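Local coordinates for protein AAA family ATPase (Sulfolobus acidocaldarius, PDB 2W2U) that is an AAA ATPase of the archaeal cell-division machinery, seen here through its MIT domain, which binds an ESCRT-III partner, at residues Ala38-Asn41 / Tyr42-Ile46; Lys73-Ile76 / Glu77-Lys80. All coordinates share one frame; numbering follows the deposited sequence.

Interaction 1 (Ala38-Asn41 / Tyr42-Ile46)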
loop_
_atom_site.group_PDB
_atom_site.type_symbol
_atom_site.label_atom_id
_atom_site.label_comp_id
_atom_site.label_asym_id
_atom_site.label_seq_id
_atom_site.Cartn_x
_atom_site.Cartn_y
_atom_site.Cartn_z
ATOM N N ALA A 38 -4.984 9.012 6.588
ATOM C CA ALA A 38 -4.176 7.798 6.595
ATOM C C ALA A 38 -4.946 6.662 5.916
ATOM O O ALA A 38 -4.426 6.014 5.001
ATOM C CB ALA A 38 -3.783 7.426 8.017
ATOM N N ILE A 39 -6.196 6.458 6.345
ATOM C CA ILE A 39 -7.062 5.423 5.775
ATOM C C ILE A 39 -7.304 5.590 4.271
ATOM O O ILE A 39 -7.177 4.618 3.523
ATOM C CB ILE A 39 -8.405 5.282 6.547
ATOM C CG1 ILE A 39 -8.168 4.643 7.925
ATOM C CG2 ILE A 39 -9.385 4.430 5.767
ATOM C CD1 ILE A 39 -9.310 4.875 8.939
ATOM N N THR A 40 -7.634 6.810 3.833
ATOM C CA THR A 40 -7.880 7.096 2.412
ATOM C C THR A 40 -6.694 6.653 1.560
ATOM O O THR A 40 -6.856 5.992 0.542
ATOM C CB THR A 40 -8.163 8.603 2.148
ATOM O OG1 THR A 40 -9.163 9.078 3.050
ATOM C CG2 THR A 40 -8.672 8.823 0.738
ATOM N N ASN A 41 -5.500 7.027 1.997
ATOM C CA ASN A 41 -4.279 6.725 1.274
ATOM C C ASN A 41 -3.878 5.239 1.305
ATOM O O ASN A 41 -3.404 4.709 0.303
ATOM C CB ASN A 41 -3.159 7.653 1.748
ATOM C CG ASN A 41 -3.269 9.042 1.135
ATOM O OD1 ASN A 41 -3.020 9.216 -0.057
ATOM N ND2 ASN A 41 -3.652 10.034 1.944
ATOM N N TYR A 42 -4.093 4.579 2.446
ATOM C CA TYR A 42 -3.903 3.127 2.564
ATOM C C TYR A 42 -4.822 2.387 1.578
ATOM O O TYR A 42 -4.382 1.460 0.884
ATOM C CB TYR A 42 -4.194 2.638 3.993
ATOM C CG TYR A 42 -3.100 2.853 5.029
ATOM C CD1 TYR A 42 -1.787 2.411 4.809
ATOM C CD2 TYR A 42 -3.394 3.451 6.254
ATOM C CE1 TYR A 42 -0.792 2.601 5.776
ATOM C CE2 TYR A 42 -2.411 3.648 7.225
ATOM C CZ TYR A 42 -1.116 3.215 6.979
ATOM O OH TYR A 42 -0.158 3.409 7.937
ATOM N N LYS A 43 -6.090 2.801 1.518
ATOM C CA LYS A 43 -7.068 2.173 0.622
ATOM C C LYS A 43 -6.657 2.327 -0.837
ATOM O O LYS A 43 -6.854 1.418 -1.644
ATOM C CB LYS A 43 -8.467 2.764 0.816
ATOM C CG LYS A 43 -9.168 2.357 2.093
ATOM C CD LYS A 43 -10.636 2.763 2.036
ATOM C CE LYS A 43 -11.308 2.642 3.391
ATOM N NZ LYS A 43 -11.631 1.249 3.762
ATOM N N LYS A 44 -6.092 3.490 -1.159
ATOM C CA LYS A 44 -5.659 3.796 -2.520
ATOM C C LYS A 44 -4.409 3.007 -2.895
ATOM O O LYS A 44 -4.241 2.618 -4.049
ATOM C CB LYS A 44 -5.458 5.305 -2.714
ATOM C CG LYS A 44 -6.777 6.072 -2.820
ATOM C CD LYS A 44 -6.562 7.577 -2.931
ATOM C CE LYS A 44 -7.891 8.349 -2.957
ATOM N NZ LYS A 44 -8.783 7.965 -4.105
ATOM N N ALA A 45 -3.542 2.777 -1.913
ATOM C CA ALA A 45 -2.391 1.892 -2.086
ATOM C C ALA A 45 -2.848 0.442 -2.287
ATOM O O ALA A 45 -2.336 -0.260 -3.163
ATOM C CB ALA A 45 -1.450 2.008 -0.898
ATOM N N ILE A 46 -3.820 0.012 -1.479
ATOM C CA ILE A 46 -4.405 -1.335 -1.588
ATOM C C ILE A 46 -4.993 -1.577 -2.984
ATOM O O ILE A 46 -4.705 -2.594 -3.619
ATOM C CB ILE A 46 -5.470 -1.606 -0.486
ATOM C CG1 ILE A 46 -4.794 -1.796 0.873
ATOM C CG2 ILE A 46 -6.313 -2.855 -0.829
ATOM C CD1 ILE A 46 -5.725 -1.589 2.076
#

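Interaction 2 (Lys73-Ile76 / Glu77-Lys80)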
loop_
_atom_site.group_PDB
_atom_site.type_symbol
_atom_site.label_atom_id
_atom_site.label_comp_id
_atom_site.label_asym_id
_atom_site.label_seq_id
_atom_site.Cartn_x
_atom_site.Cartn_y
_atom_site.Cartn_z
ATOM N N LYS A 73 -4.464 -3.270 5.138
ATOM C CA LYS A 73 -5.826 -3.627 5.548
ATOM C C LYS A 73 -5.941 -3.693 7.069
ATOM O O LYS A 73 -6.925 -3.227 7.641
ATOM C CB LYS A 73 -6.264 -4.970 4.955
ATOM C CG LYS A 73 -6.696 -4.940 3.506
ATOM C CD LYS A 73 -7.357 -6.261 3.135
ATOM C CE LYS A 73 -7.792 -6.291 1.680
ATOM N NZ LYS A 73 -8.804 -5.249 1.367
ATOM N N ARG A 74 -4.932 -4.278 7.713
ATOM C CA ARG A 74 -4.910 -4.400 9.170
ATOM C C ARG A 74 -4.735 -3.052 9.868
ATOM O O ARG A 74 -5.307 -2.834 10.933
ATOM C CB ARG A 74 -3.825 -5.375 9.623
ATOM C CG ARG A 74 -4.301 -6.795 9.820
ATOM C CD ARG A 74 -3.118 -7.698 10.136
ATOM N NE ARG A 74 -2.617 -8.352 8.931
ATOM C CZ ARG A 74 -1.333 -8.552 8.652
ATOM N NH1 ARG A 74 -0.384 -8.132 9.477
ATOM N NH2 ARG A 74 -0.999 -9.164 7.528
ATOM N N ARG A 75 -3.950 -2.156 9.275
ATOM C CA ARG A 75 -3.816 -0.804 9.821
ATOM C C ARG A 75 -5.106 0.018 9.671
ATOM O O ARG A 75 -5.460 0.794 10.568
ATOM C CB ARG A 75 -2.604 -0.066 9.240
ATOM C CG ARG A 75 -2.279 1.254 9.956
ATOM C CD ARG A 75 -1.891 1.050 11.433
ATOM N NE ARG A 75 -1.665 2.335 12.092
ATOM C CZ ARG A 75 -1.422 2.509 13.389
ATOM N NH1 ARG A 75 -1.358 1.476 14.225
ATOM N NH2 ARG A 75 -1.247 3.734 13.854
ATOM N N ILE A 76 -5.802 -0.166 8.545
ATOM C CA ILE A 76 -7.134 0.421 8.334
ATOM C C ILE A 76 -8.089 0.030 9.456
ATOM O O ILE A 76 -8.785 0.883 10.007
ATOM C CB ILE A 76 -7.783 -0.035 7.001
ATOM C CG1 ILE A 76 -6.927 0.354 5.782
ATOM C CG2 ILE A 76 -9.223 0.492 6.888
ATOM C CD1 ILE A 76 -7.154 1.717 5.254
ATOM N N GLU A 77 -8.127 -1.263 9.777
ATOM C CA GLU A 77 -9.051 -1.791 10.777
ATOM C C GLU A 77 -8.774 -1.254 12.179
ATOM O O GLU A 77 -9.705 -1.037 12.950
ATOM C CB GLU A 77 -9.086 -3.331 10.756
ATOM C CG GLU A 77 -9.750 -3.923 9.493
ATOM C CD GLU A 77 -11.066 -3.218 9.109
ATOM O OE1 GLU A 77 -12.068 -3.369 9.852
ATOM O OE2 GLU A 77 -11.097 -2.515 8.065
ATOM N N VAL A 78 -7.500 -1.018 12.491
ATOM C CA VAL A 78 -7.124 -0.336 13.730
ATOM C C VAL A 78 -7.597 1.133 13.723
ATOM O O VAL A 78 -8.326 1.556 14.625
ATOM C CB VAL A 78 -5.600 -0.424 14.006
ATOM C CG1 VAL A 78 -5.237 0.306 15.296
ATOM C CG2 VAL A 78 -5.142 -1.891 14.080
ATOM N N LEU A 79 -7.204 1.887 12.695
ATOM C CA LEU A 79 -7.485 3.337 12.628
ATOM C C LEU A 79 -8.978 3.680 12.544
ATOM O O LEU A 79 -9.414 4.713 13.045
ATOM C CB LEU A 79 -6.715 3.993 11.476
ATOM C CG LEU A 79 -5.183 3.995 11.543
ATOM C CD1 LEU A 79 -4.589 4.447 10.212
ATOM C CD2 LEU A 79 -4.679 4.865 12.684
ATOM N N LYS A 80 -9.737 2.796 11.907
ATOM C CA LYS A 80 -11.188 2.903 11.771
ATOM C C LYS A 80 -11.899 3.036 13.122
ATOM O O LYS A 80 -12.907 3.731 13.222
ATOM C CB LYS A 80 -11.716 1.670 11.036
ATOM C CG LYS A 80 -13.151 1.768 10.546
ATOM C CD LYS A 80 -13.581 0.461 9.894
ATOM C CE LYS A 80 -15.004 0.548 9.354
ATOM N NZ LYS A 80 -15.265 -0.504 8.325
HETATM O O HOH W 1 -9.305 -3.266 6.180
#

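Interaction 1 (Ala38-Asn41 / Tyr42-Ile46)
Tyr42 reaches back one turn to Ala38 on helix 35-55, the middle helix of the three-helix MIT bundle. Its amide N bonds Ala38 O, and its ring meets that turn obliquely, with CD2 3.0 Å from Ala38 O and CE2 4.1 Å from Ala38 CB. With CG beside the backbone N (chi1 -79°), the ring runs back along the helix, and its OH is hydrogen-bonded to Asp30 of helix 11-31. Lys43 follows, its N donating to Ile39 O; the chain lies alongside Ile39, both pointing the same way, and brings the methylene CE to 3.5 Å from Ile39 CG2. Lys44 repeats the pattern one residue on: its N bonds Thr40 O, and CE rests 3.8 Å from the methyl CG2 of Thr40, whose OG1 is hydrogen-bonded to Glu36 O. Ala45 completes the series with N 2.9 Å from Asn41 O, while Asn41 ND2 bonds Glu37 O and its side chain touches Tyr22, Asn25 and Ala26 of helix 11-31. The helix is thus two-sided: Tyr42 OH and Asn41 ND2, on buried residues, both have partners, whereas the two exposed lysines lay the aliphatic part of their side chains along the turn before and carry their ammonium groups outward.

Interaction 2 (Lys73-Ile76 / Glu77-Lys80)
Arg75 lies across Leu79 one turn further along helix 62-81, the last helix of the MIT three-helix bundle. From CB the chain leaves with CG anti to the backbone N (chi1 -170°) and then bends at chi2, 63°, which turns it along the helix in the direction of Leu79. CG meets Leu79 CD1 at 3.9 Å; beyond CD, NE passes 3.9 Å from Leu79 CG and forms a salt bridge with Asp30 of helix 11-31. At the guanidinium the two ends part company: NH2 sits 3.8 Å from Leu79 CD2, and NH1 lies 4.2 Å from Val78 CG1, a looser approach. The side chain also packs on an apolar residue of the bound peptide. With an alanine here, Asp30 would probably lose its cationic mate, and Leu79 CD1 and CD2 would be bared where CG and the guanidinium now cover them. Under these side chains runs the regular helical bonding, in which Leu79 N bonds Arg75 O at 3.0 Å. On another side of the helix, Glu77 curls back over the preceding turn, CG 3.4 Å from Lys73 O, and one water donates both to Lys73 O at 2.8 Å and to Glu77 OE2 at 2.7 Å.

Interactions 1 and 2 are each a run of about two turns within one helix, on successive helices of the same MIT domain, and they pack together. Ile76 CD1 of interaction 2 pushes in against Tyr42 CB, 3.3 Å away, and Arg75 CG lies 3.6 Å from Tyr42 CE2; Ile39 also touches Leu79. Interaction 1 is the more deeply buried: its centre lies about 6 Å from the centre of the chain, against about 12 Å for interaction 2, and it packs side chains against both helix 11-31 and helix 62-81. Interaction 2 is more open, with mostly exposed residues and a water-bridged carboxylate. Asp30 serves both, a shared acidic partner from helix 11-31, and Tyr42 and Arg75 both touch the bound peptide.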